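Amidohydrolase (Thermotoga maritima, PDB 3OOQ) probably hydrolyses amide bonds as a member of the amidohydrolase family, perhaps with allantoinase activity. Local coordinates at residues 22-27 against 36-42; 329-333 against 366-370; 106-112 against 312-316; 302-306 against 317-321. All coordinates share one frame; numbering follows the deposited sequence.

Interaction 1 of 4, residues 22-27 against 36-42; sequences FKGDVL and VGENIED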
loop_
_atom_site.group_PDB
_atom_site.type_symbol
_atom_site.label_atom_id
_atom_site.label_comp_id
_atom_site.label_asym_id
_atom_site.label_seq_id
_atom_site.Cartn_x
_atom_site.Cartn_y
_atom_site.Cartn_z
ATOM N N PHE F 22 -4.303 -27.134 -60.152
ATOM C CA PHE F 22 -3.988 -27.549 -61.519
ATOM C C PHE F 22 -2.646 -26.941 -61.846
ATOM O O PHE F 22 -2.244 -25.953 -61.219
ATOM C CB PHE F 22 -5.032 -27.021 -62.513
ATOM C CG PHE F 22 -5.154 -25.519 -62.515
ATOM C CD1 PHE F 22 -5.898 -24.868 -61.535
ATOM C CD2 PHE F 22 -4.494 -24.760 -63.473
ATOM C CE1 PHE F 22 -5.987 -23.477 -61.517
ATOM C CE2 PHE F 22 -4.579 -23.372 -63.477
ATOM C CZ PHE F 22 -5.327 -22.723 -62.508
ATOM N N LYS F 23 -1.961 -27.530 -62.822
ATOM C CA LYS F 23 -0.763 -26.951 -63.388
ATOM C C LYS F 23 -1.183 -25.882 -64.389
ATOM O O LYS F 23 -1.986 -26.142 -65.286
ATOM C CB LYS F 23 0.073 -28.047 -64.063
ATOM C CG LYS F 23 1.577 -27.794 -64.031
ATOM C CD LYS F 23 2.392 -29.102 -64.032
ATOM C CE LYS F 23 2.465 -29.764 -62.646
ATOM N NZ LYS F 23 3.400 -30.943 -62.630
ATOM N N GLY F 24 -0.676 -24.664 -64.228
ATOM C CA GLY F 24 -1.133 -23.579 -65.083
ATOM C C GLY F 24 -0.633 -22.210 -64.704
ATOM O O GLY F 24 0.351 -22.070 -63.977
ATOM N N ASP F 25 -1.342 -21.197 -65.185
ATOM C CA ASP F 25 -0.845 -19.829 -65.198
ATOM C C ASP F 25 -1.797 -18.873 -64.498
ATOM O O ASP F 25 -3.013 -19.132 -64.376
ATOM C CB ASP F 25 -0.642 -19.336 -66.640
ATOM C CG ASP F 25 0.129 -20.320 -67.513
ATOM O OD1 ASP F 25 1.063 -20.985 -67.023
ATOM O OD2 ASP F 25 -0.202 -20.421 -68.717
ATOM N N VAL F 26 -1.237 -17.750 -64.056
ATOM C CA VAL F 26 -2.019 -16.699 -63.442
ATOM C C VAL F 26 -1.496 -15.378 -63.994
ATOM O O VAL F 26 -0.302 -15.100 -63.928
ATOM C CB VAL F 26 -1.914 -16.751 -61.880
ATOM C CG1 VAL F 26 -2.588 -15.550 -61.233
ATOM C CG2 VAL F 26 -2.485 -18.062 -61.334
ATOM N N LEU F 27 -2.400 -14.576 -64.536
ATOM C CA LEU F 27 -2.064 -13.259 -65.080
ATOM C C LEU F 27 -2.583 -12.188 -64.144
ATOM O O LEU F 27 -3.757 -12.213 -63.733
ATOM C CB LEU F 27 -2.678 -13.059 -66.476
ATOM C CG LEU F 27 -2.553 -11.684 -67.151
ATOM C CD1 LEU F 27 -1.111 -11.352 -67.496
ATOM C CD2 LEU F 27 -3.418 -11.604 -68.419
ATOM N N VAL F 36 -6.988 -16.758 -64.799
ATOM C CA VAL F 36 -6.512 -17.973 -64.140
ATOM C C VAL F 36 -6.796 -19.174 -65.031
ATOM O O VAL F 36 -7.939 -19.387 -65.459
ATOM C CB VAL F 36 -7.224 -18.200 -62.789
ATOM C CG1 VAL F 36 -6.804 -19.536 -62.158
ATOM C CG2 VAL F 36 -6.948 -17.046 -61.830
ATOM N N GLY F 37 -5.772 -19.968 -65.322
ATOM C CA GLY F 37 -6.000 -21.166 -66.122
ATOM C C GLY F 37 -4.801 -21.805 -66.769
ATOM O O GLY F 37 -3.657 -21.416 -66.525
ATOM N N GLU F 38 -5.108 -22.776 -67.627
ATOM C CA GLU F 38 -4.160 -23.696 -68.263
ATOM C C GLU F 38 -2.999 -23.074 -69.051
ATOM O O GLU F 38 -1.820 -23.364 -68.767
ATOM C CB GLU F 38 -4.943 -24.612 -69.207
ATOM C CG GLU F 38 -4.416 -26.030 -69.311
ATOM C CD GLU F 38 -5.027 -26.955 -68.277
ATOM O OE1 GLU F 38 -5.384 -26.474 -67.177
ATOM O OE2 GLU F 38 -5.146 -28.163 -68.570
ATOM N N ASN F 39 -3.331 -22.261 -70.054
ATOM C CA ASN F 39 -2.338 -21.778 -71.029
ATOM C C ASN F 39 -2.523 -20.306 -71.396
ATOM O O ASN F 39 -2.906 -19.979 -72.522
ATOM C CB ASN F 39 -2.368 -22.639 -72.316
ATOM C CG ASN F 39 -1.391 -23.805 -72.273
ATOM O OD1 ASN F 39 -1.790 -24.972 -72.267
ATOM N ND2 ASN F 39 -0.102 -23.493 -72.241
ATOM N N ILE F 40 -2.246 -19.418 -70.447
ATOM C CA ILE F 40 -2.391 -17.986 -70.697
ATOM C C ILE F 40 -1.182 -17.444 -71.464
ATOM O O ILE F 40 -0.045 -17.804 -71.165
ATOM C CB ILE F 40 -2.604 -17.187 -69.382
ATOM C CG1 ILE F 40 -3.814 -17.743 -68.614
ATOM C CG2 ILE F 40 -2.789 -15.707 -69.682
ATOM C CD1 ILE F 40 -3.991 -17.174 -67.210
ATOM N N GLU F 41 -1.447 -16.604 -72.464
ATOM C CA GLU F 41 -0.401 -15.854 -73.183
ATOM C C GLU F 41 -0.709 -14.368 -73.119
ATOM O O GLU F 41 -1.862 -13.966 -73.253
ATOM C CB GLU F 41 -0.290 -16.309 -74.651
ATOM C CG GLU F 41 1.055 -16.949 -75.040
ATOM C CD GLU F 41 1.309 -18.297 -74.367
ATOM O OE1 GLU F 41 0.366 -19.121 -74.298
ATOM O OE2 GLU F 41 2.453 -18.535 -73.913
ATOM N N ASP F 42 0.316 -13.555 -72.889
ATOM C CA ASP F 42 0.171 -12.099 -72.923
ATOM C C ASP F 42 1.488 -11.465 -73.345
ATOM O O ASP F 42 2.501 -11.600 -72.648
ATOM C CB ASP F 42 -0.322 -11.526 -71.584
ATOM C CG ASP F 42 -0.822 -10.080 -71.704
ATOM O OD1 ASP F 42 0.005 -9.154 -71.880
ATOM O OD2 ASP F 42 -2.050 -9.866 -71.609
HETATM O O HOH W 1 1.609 -23.102 -68.160
#
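Phe22 holds CG between its backbone N and carbonyl carbon (chi1 59°), which brings the ring up to Val36 and Gly37. Asp25 keeps CG beside its own N (chi1 -48°), and its carboxylate meets the chain where it turns off after Gly37. The two segments belong to an antiparallel beta hairpin, strands 24-29 and 32-37, in a small mixed sheet whose third strand is 7-10. Asp25 and Gly37 form a hydrogen-bonded pair: Asp25 N reaches Gly37 O at 2.7 Å, and Gly37 N reaches Asp25 O at 3.0 Å. Val26 and Val36 follow as the non-hydrogen-bonded pair. Their side chains share the face opposite to that of Asp25.

The Asp25 carboxylate is buried but well satisfied. OD2 of Asp25 takes the N-H of Ile40 on its anti lone pair, at 2.9 Å from Ile40 N, through a bent bond (137° at the hydrogen). It also makes a salt bridge with Lys10, which in turn bonds Ile40 O. OD1 accepts from Asn11 N and from a water. The Asp25 carboxylate thus links the loop after the second strand to strand 24-29, with Lys10 as a second tie.

Ile40 folds back on the hairpin. Ile40 CD1 lies 3.6 Å from Asp25 O, and its CG2 packs on Leu27 CB. Leu27 also reaches Asp42, and the two side chains cross at about a right angle. At the other end of the contact Phe22 and Val36 also cross nearly perpendicularly. There Val36 CG1 sits at the ring edge of Phe22, close to the ring plane, 3.5 Å from CZ.

Interaction 2 of 4, residues 329-333 against 366-370; sequences EEDLL and GHPFD
His367 NE2 donates to Glu329 OE2 at 2.7 Å, with 151° at the hydrogen. The N-H comes to OE2 from above the carboxylate plane, and the carboxylate and ring planes are 79° apart. OE2 itself lies near the ring plane at the imidazole edge. Glu329 gets there with an extended chain, CG anti to its backbone N (chi1 173°). The other ring nitrogen, ND1 of His367, accepts from Phe369 N at 3.0 Å, in the plane of the ring. Both nitrogens are therefore used, and the rotation of the imidazole is fixed. Phe15 meets the same ring nearly perpendicularly.

Beside this polar pair, the Phe369 ring packs against the helix. Phe369 CE2 lies 3.8 Å from Leu332 CB, and Phe369 CZ lies 3.6 Å from Leu333 CD2. Glu329 O sits at the ring edge. Ala319 and Ala320 of helix 315-321 also touch this ring.

Arg324 of the second subunit bonds Pro368 O and Asp370 O, so the loop is held from the neighbouring chain too. The loop between strands 361-364 and 375-380 forms a type I beta turn here, His367 to Asp370, held to the start of helix 329-334 by a His-carboxylate hydrogen bond and the Phe369 ring.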
loop_
_atom_site.group_PDB
_atom_site.type_symbol
_atom_site.label_atom_id
_atom_site.label_comp_id
_atom_site.label_asym_id
_atom_site.label_seq_id
_atom_site.Cartn_x
_atom_site.Cartn_y
_atom_site.Cartn_z
ATOM N N GLU F 329 -6.795 -31.579 -45.751
ATOM C CA GLU F 329 -6.029 -30.507 -46.377
ATOM C C GLU F 329 -6.875 -29.412 -47.043
ATOM O O GLU F 329 -6.650 -28.228 -46.798
ATOM C CB GLU F 329 -5.045 -31.103 -47.399
ATOM C CG GLU F 329 -4.321 -30.055 -48.219
ATOM C CD GLU F 329 -3.679 -30.626 -49.482
ATOM O OE1 GLU F 329 -3.268 -31.810 -49.457
ATOM O OE2 GLU F 329 -3.583 -29.886 -50.493
ATOM N N GLU F 330 -7.821 -29.823 -47.896
ATOM C CA GLU F 330 -8.678 -28.912 -48.665
ATOM C C GLU F 330 -9.391 -27.930 -47.727
ATOM O O GLU F 330 -9.428 -26.720 -47.980
ATOM C CB GLU F 330 -9.709 -29.733 -49.476
ATOM C CG GLU F 330 -10.546 -28.967 -50.498
ATOM C CD GLU F 330 -11.589 -29.857 -51.212
ATOM O OE1 GLU F 330 -12.718 -29.372 -51.456
ATOM O OE2 GLU F 330 -11.279 -31.034 -51.518
ATOM N N ASP F 331 -9.945 -28.466 -46.646
ATOM C CA ASP F 331 -10.649 -27.677 -45.622
ATOM C C ASP F 331 -9.708 -26.734 -44.851
ATOM O O ASP F 331 -10.019 -25.544 -44.614
ATOM C CB ASP F 331 -11.337 -28.621 -44.624
ATOM C CG ASP F 331 -12.546 -29.336 -45.217
ATOM O OD1 ASP F 331 -13.225 -28.758 -46.090
ATOM O OD2 ASP F 331 -12.827 -30.479 -44.792
ATOM N N LEU F 332 -8.567 -27.284 -44.446
ATOM C CA LEU F 332 -7.573 -26.524 -43.704
ATOM C C LEU F 332 -7.031 -25.360 -44.524
ATOM O O LEU F 332 -6.701 -24.305 -43.970
ATOM C CB LEU F 332 -6.440 -27.437 -43.257
ATOM C CG LEU F 332 -6.837 -28.470 -42.212
ATOM C CD1 LEU F 332 -5.792 -29.580 -42.150
ATOM C CD2 LEU F 332 -7.006 -27.800 -40.820
ATOM N N LEU F 333 -6.941 -25.540 -45.840
ATOM C CA LEU F 333 -6.559 -24.423 -46.701
ATOM C C LEU F 333 -7.635 -23.341 -46.735
ATOM O O LEU F 333 -7.319 -22.152 -46.610
ATOM C CB LEU F 333 -6.204 -24.912 -48.114
ATOM C CG LEU F 333 -4.904 -25.696 -48.173
ATOM C CD1 LEU F 333 -4.752 -26.423 -49.556
ATOM C CD2 LEU F 333 -3.760 -24.733 -47.926
ATOM N N GLY F 366 7.197 -25.717 -52.291
ATOM C CA GLY F 366 6.486 -26.993 -52.232
ATOM C C GLY F 366 5.194 -26.735 -51.485
ATOM O O GLY F 366 4.865 -25.574 -51.195
ATOM N N HIS F 367 4.466 -27.796 -51.144
ATOM C CA HIS F 367 3.187 -27.625 -50.465
ATOM C C HIS F 367 3.391 -26.953 -49.087
ATOM O O HIS F 367 4.302 -27.335 -48.352
ATOM C CB HIS F 367 2.476 -28.972 -50.311
ATOM C CG HIS F 367 1.018 -28.836 -49.982
ATOM N ND1 HIS F 367 0.567 -28.348 -48.773
ATOM C CD2 HIS F 367 -0.089 -29.108 -50.714
ATOM C CE1 HIS F 367 -0.754 -28.319 -48.775
ATOM N NE2 HIS F 367 -1.176 -28.783 -49.938
ATOM N N PRO F 368 2.552 -25.956 -48.735
ATOM C CA PRO F 368 2.725 -25.222 -47.458
ATOM C C PRO F 368 2.599 -26.077 -46.202
ATOM O O PRO F 368 3.104 -25.697 -45.150
ATOM C CB PRO F 368 1.593 -24.186 -47.491
ATOM C CG PRO F 368 1.353 -23.965 -48.963
ATOM C CD PRO F 368 1.507 -25.340 -49.569
ATOM N N PHE F 369 1.928 -27.217 -46.305
ATOM C CA PHE F 369 1.779 -28.111 -45.151
ATOM C C PHE F 369 2.901 -29.134 -45.127
ATOM O O PHE F 369 2.892 -30.055 -44.314
ATOM C CB PHE F 369 0.419 -28.838 -45.159
ATOM C CG PHE F 369 -0.785 -27.927 -45.037
ATOM C CD1 PHE F 369 -0.649 -26.589 -44.668
ATOM C CD2 PHE F 369 -2.081 -28.430 -45.267
ATOM C CE1 PHE F 369 -1.776 -25.753 -44.561
ATOM C CE2 PHE F 369 -3.202 -27.600 -45.172
ATOM C CZ PHE F 369 -3.046 -26.260 -44.795
ATOM N N ASP F 370 3.843 -28.999 -46.054
ATOM C CA ASP F 370 5.026 -29.843 -46.046
ATOM C C ASP F 370 6.077 -29.014 -45.354
ATOM O O ASP F 370 6.401 -27.905 -45.802
ATOM C CB ASP F 370 5.472 -30.228 -47.468
ATOM C CG ASP F 370 6.654 -31.216 -47.483
ATOM O OD1 ASP F 370 7.508 -31.216 -46.570
ATOM O OD2 ASP F 370 6.734 -32.013 -48.442
#

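Interaction 3 of 4, residues 106-112 against 312-316; sequences RALAGGV and LEFAT
Leu312 and Val112 cross at about a right angle where a Schellman motif, closing helix 103-108, meets the chain leading into helix 315-321. Leu312 CD2 fits against both Ala107 CB, at 3.7 Å, and Val112 CG1, at 3.9 Å. The other branch of Val112, CG2, faces Ala315 CB at 4.0 Å. The side chains here are all apolar, though Val112 CG2 also lies 3.8 Å from Leu312 O.

Arg106 and Glu313 are arranged differently. They lie side by side and point the same way. Glu313 has CG between its N and carbonyl carbon (chi1 60°), and from there its chain runs extended along the arginine. Glu313 OE1 comes within 3.6 Å of Arg106 CB, so the carboxylate meets the aliphatic stem. The charged ends are not in contact with each other. Arg106 instead makes a salt bridge with Glu71. The CG of Glu313 also sits over the centre of the Phe314 ring.

Val112 N bonds Ala107 O and Gly111 N bonds Leu108 O, the two bonds of the Schellman motif. Ala107 O also accepts from Gly110 N, on the other face of its plane. Gly111, with positive phi, is the C-prime residue. Gly110 CA makes a CA-H...O contact with Glu313 O at 3.5 Å. Thr316 OG1 bonds Arg324 of the second subunit. A water bridges the two backbones: it donates to Gly110 O and Glu313 O, at 2.7 Å each, and accepts from Thr316 N.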
loop_
_atom_site.group_PDB
_atom_site.type_symbol
_atom_site.label_atom_id
_atom_site.label_comp_id
_atom_site.label_asym_id
_atom_site.label_seq_id
_atom_site.Cartn_x
_atom_site.Cartn_y
_atom_site.Cartn_z
ATOM N N ARG F 106 8.343 -11.771 -40.788
ATOM C CA ARG F 106 8.294 -13.186 -40.446
ATOM C C ARG F 106 6.956 -13.804 -40.854
ATOM O O ARG F 106 6.922 -14.952 -41.291
ATOM C CB ARG F 106 8.562 -13.391 -38.947
ATOM C CG ARG F 106 10.007 -13.092 -38.537
ATOM C CD ARG F 106 10.187 -13.169 -37.022
ATOM N NE ARG F 106 11.584 -12.951 -36.640
ATOM C CZ ARG F 106 12.021 -12.054 -35.750
ATOM N NH1 ARG F 106 11.187 -11.268 -35.075
ATOM N NH2 ARG F 106 13.319 -11.969 -35.513
ATOM N N ALA F 107 5.869 -13.038 -40.746
ATOM C CA ALA F 107 4.537 -13.518 -41.182
ATOM C C ALA F 107 4.450 -13.703 -42.715
ATOM O O ALA F 107 3.876 -14.681 -43.202
ATOM C CB ALA F 107 3.450 -12.589 -40.699
ATOM N N LEU F 108 5.031 -12.756 -43.449
ATOM C CA LEU F 108 5.196 -12.870 -44.898
ATOM C C LEU F 108 6.018 -14.113 -45.266
ATOM O O LEU F 108 5.642 -14.853 -46.171
ATOM C CB LEU F 108 5.812 -11.585 -45.471
ATOM C CG LEU F 108 4.950 -10.305 -45.415
ATOM C CD1 LEU F 108 5.787 -9.049 -45.698
ATOM C CD2 LEU F 108 3.756 -10.372 -46.383
ATOM N N ALA F 109 7.118 -14.355 -44.557
ATOM C CA ALA F 109 7.905 -15.569 -44.735
ATOM C C ALA F 109 7.125 -16.864 -44.408
ATOM O O ALA F 109 7.589 -17.962 -44.725
ATOM C CB ALA F 109 9.246 -15.493 -43.911
ATOM N N GLY F 110 5.968 -16.733 -43.754
ATOM C CA GLY F 110 5.063 -17.863 -43.552
ATOM C C GLY F 110 3.826 -17.813 -44.438
ATOM O O GLY F 110 2.906 -18.621 -44.295
ATOM N N GLY F 111 3.790 -16.840 -45.335
ATOM C CA GLY F 111 2.765 -16.780 -46.364
ATOM C C GLY F 111 1.488 -16.078 -45.978
ATOM O O GLY F 111 0.494 -16.217 -46.669
ATOM N N VAL F 112 1.516 -15.315 -44.883
ATOM C CA VAL F 112 0.363 -14.543 -44.428
ATOM C C VAL F 112 0.424 -13.108 -44.949
ATOM O O VAL F 112 1.425 -12.402 -44.762
ATOM C CB VAL F 112 0.276 -14.518 -42.874
ATOM C CG1 VAL F 112 -0.968 -13.758 -42.420
ATOM C CG2 VAL F 112 0.235 -15.942 -42.329
ATOM N N LEU F 312 2.477 -15.790 -36.058
ATOM C CA LEU F 312 1.783 -15.802 -37.311
ATOM C C LEU F 312 2.591 -16.527 -38.380
ATOM O O LEU F 312 2.021 -17.244 -39.217
ATOM C CB LEU F 312 1.472 -14.363 -37.724
ATOM C CG LEU F 312 0.390 -14.125 -38.767
ATOM C CD1 LEU F 312 -0.913 -14.843 -38.421
ATOM C CD2 LEU F 312 0.167 -12.637 -38.893
ATOM N N GLU F 313 3.918 -16.381 -38.314
ATOM C CA GLU F 313 4.821 -17.066 -39.238
ATOM C C GLU F 313 4.544 -18.556 -39.289
ATOM O O GLU F 313 4.891 -19.217 -40.285
ATOM C CB GLU F 313 6.297 -16.823 -38.881
ATOM C CG GLU F 313 6.729 -17.298 -37.492
ATOM C CD GLU F 313 8.137 -16.836 -37.124
ATOM O OE1 GLU F 313 9.024 -16.886 -38.026
ATOM O OE2 GLU F 313 8.349 -16.432 -35.938
ATOM N N PHE F 314 3.918 -19.079 -38.233
ATOM C CA PHE F 314 3.685 -20.517 -38.120
ATOM C C PHE F 314 2.234 -20.959 -38.379
ATOM O O PHE F 314 1.845 -22.075 -38.027
ATOM C CB PHE F 314 4.184 -21.039 -36.769
ATOM C CG PHE F 314 5.678 -20.852 -36.548
ATOM C CD1 PHE F 314 6.598 -21.223 -37.529
ATOM C CD2 PHE F 314 6.156 -20.321 -35.346
ATOM C CE1 PHE F 314 7.983 -21.056 -37.324
ATOM C CE2 PHE F 314 7.539 -20.142 -35.123
ATOM C CZ PHE F 314 8.452 -20.509 -36.111
ATOM N N ALA F 315 1.446 -20.085 -39.013
ATOM C CA ALA F 315 0.069 -20.412 -39.370
ATOM C C ALA F 315 -0.049 -21.766 -40.097
ATOM O O ALA F 315 -0.964 -22.559 -39.797
ATOM C CB ALA F 315 -0.545 -19.297 -40.203
ATOM N N THR F 316 0.859 -22.032 -41.044
ATOM C CA THR F 316 0.812 -23.299 -41.799
ATOM C C THR F 316 1.187 -24.490 -40.947
ATOM O O THR F 316 0.775 -25.621 -41.242
ATOM C CB THR F 316 1.684 -23.300 -43.086
ATOM O OG1 THR F 316 3.066 -23.101 -42.748
ATOM C CG2 THR F 316 1.220 -22.198 -44.031
HETATM O O HOH W 2 3.010 -20.166 -42.039
#

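Interaction 4 of 4, residues 302-306 against 317-321; sequences ALMCD and VQAAT
Gln318 NE2 donates to Met304 O at 2.9 Å, and this bond is the tight part of the contact. It is fairly straight (157° at the hydrogen), but the amide nitrogen comes from above the carbonyl plane and not on a lone pair. Gln318 reaches across with a fully extended chain, CG anti to the backbone N (chi1 179°). Its OE1 accepts from Leu274 N and Leu275 N, so the buried amide is gripped at both ends.

Leu303 packs against the same side chain, with Leu303 CD1 3.7 Å from Gln318 NE2. Leu303 CD2 turns to Ala319, 3.9 Å from Ala319 CA and 4.0 Å from Ala319 CB. The looser part is at Cys305, where Cys305 SG stays 4.1 Å from Gln318 NE2. No touching residue here faces solvent; the backbones stay well apart and side chains bridge them.

Met304 is a selenomethionine. Its CB is directed away from the helix, and the side chain touches Asp61, His63 and His251. Asp306, two residues on, touches His63, His65 and His251. This is consistent with the amidohydrolase site, where histidines and an aspartate at the strand ends of the TIM barrel hold metal. The contact packs helix 315-321 beside strand 301-303 of that barrel.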
loop_
_atom_site.group_PDB
_atom_site.type_symbol
_atom_site.label_atom_id
_atom_site.label_comp_id
_atom_site.label_asym_id
_atom_site.label_seq_id
_atom_site.Cartn_x
_atom_site.Cartn_y
_atom_site.Cartn_z
ATOM N N ALA F 302 -12.942 -20.083 -39.334
ATOM C CA ALA F 302 -11.598 -19.721 -39.768
ATOM C C ALA F 302 -10.641 -20.133 -38.665
ATOM O O ALA F 302 -11.046 -20.334 -37.508
ATOM C CB ALA F 302 -11.468 -18.225 -40.013
ATOM N N LEU F 303 -9.376 -20.255 -39.028
ATOM C CA LEU F 303 -8.339 -20.596 -38.069
ATOM C C LEU F 303 -7.399 -19.415 -37.807
ATOM O O LEU F 303 -6.800 -18.874 -38.749
ATOM C CB LEU F 303 -7.555 -21.819 -38.546
ATOM C CG LEU F 303 -6.397 -22.331 -37.678
ATOM C CD1 LEU F 303 -6.857 -22.753 -36.270
ATOM C CD2 LEU F 303 -5.685 -23.482 -38.384
HETATM N N MSE F 304 -7.254 -19.053 -36.525
HETATM C CA MSE F 304 -6.322 -18.005 -36.089
HETATM C C MSE F 304 -5.111 -18.580 -35.361
HETATM O O MSE F 304 -5.187 -19.656 -34.769
HETATM C CB MSE F 304 -7.018 -16.993 -35.157
HETATM C CG MSE F 304 -7.341 -17.539 -33.760
HETATM SE SE MSE F 304 -7.736 -16.121 -32.489
HETATM C CE MSE F 304 -9.703 -16.209 -32.582
ATOM N N CYS F 305 -4.011 -17.829 -35.390
ATOM C CA CYS F 305 -2.877 -18.069 -34.507
ATOM C C CYS F 305 -3.062 -17.353 -33.173
ATOM O O CYS F 305 -2.363 -17.660 -32.197
ATOM C CB CYS F 305 -1.590 -17.563 -35.168
ATOM S SG CYS F 305 -1.038 -18.627 -36.511
ATOM N N ASP F 306 -3.997 -16.401 -33.139
ATOM C CA ASP F 306 -4.097 -15.426 -32.034
ATOM C C ASP F 306 -2.720 -14.822 -31.729
ATOM O O ASP F 306 -2.351 -14.627 -30.557
ATOM C CB ASP F 306 -4.667 -16.077 -30.774
ATOM C CG ASP F 306 -5.175 -15.058 -29.753
ATOM O OD1 ASP F 306 -5.398 -13.884 -30.108
ATOM O OD2 ASP F 306 -5.364 -15.452 -28.592
ATOM N N VAL F 317 1.995 -24.243 -39.917
ATOM C CA VAL F 317 2.418 -25.289 -38.999
ATOM C C VAL F 317 1.224 -25.741 -38.154
ATOM O O VAL F 317 0.988 -26.950 -37.996
ATOM C CB VAL F 317 3.596 -24.844 -38.076
ATOM C CG1 VAL F 317 4.035 -25.989 -37.173
ATOM C CG2 VAL F 317 4.786 -24.362 -38.890
ATOM N N GLN F 318 0.475 -24.771 -37.630
ATOM C CA GLN F 318 -0.732 -25.067 -36.871
ATOM C C GLN F 318 -1.784 -25.783 -37.739
ATOM O O GLN F 318 -2.336 -26.802 -37.329
ATOM C CB GLN F 318 -1.345 -23.798 -36.278
ATOM C CG GLN F 318 -2.618 -24.125 -35.495
ATOM C CD GLN F 318 -3.245 -22.943 -34.802
ATOM O OE1 GLN F 318 -3.657 -23.063 -33.650
ATOM N NE2 GLN F 318 -3.355 -21.801 -35.494
ATOM N N ALA F 319 -2.052 -25.254 -38.930
ATOM C CA ALA F 319 -3.034 -25.888 -39.826
ATOM C C ALA F 319 -2.626 -27.319 -40.149
ATOM O O ALA F 319 -3.390 -28.247 -39.886
ATOM C CB ALA F 319 -3.224 -25.079 -41.087
ATOM N N ALA F 320 -1.408 -27.501 -40.664
ATOM C CA ALA F 320 -0.889 -28.839 -41.002
ATOM C C ALA F 320 -1.057 -29.848 -39.873
ATOM O O ALA F 320 -1.506 -30.964 -40.096
ATOM C CB ALA F 320 0.552 -28.758 -41.427
ATOM N N THR F 321 -0.725 -29.436 -38.651
ATOM C CA THR F 321 -0.815 -30.301 -37.468
ATOM C C THR F 321 -2.240 -30.810 -37.245
ATOM O O THR F 321 -2.447 -31.912 -36.714
ATOM C CB THR F 321 -0.305 -29.562 -36.212
ATOM O OG1 THR F 321 1.088 -29.280 -36.378
ATOM C CG2 THR F 321 -0.502 -30.387 -34.932
#

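From the N terminus, interaction 1 comes first. It closes a short hairpin and the loop after it, in the small sheet, and touches none of the others; its nearest atoms are about 10 Å from interaction 2. Interaction 3 then opens at 106-112 and closes some 200 residues later at 312-316. Interaction 4 opens at 302-306, before that closure, and ends at 317-321, so the two cross. Both use helix 315-321, and Cys305 touches Leu312 and Ala315. Interaction 2 follows in series, joining helix 329-334 to the loop 366-370. Phe369 touches Thr316, Ala319 and Ala320. Interactions 2, 3 and 4 therefore meet round one helix, beside the second subunit.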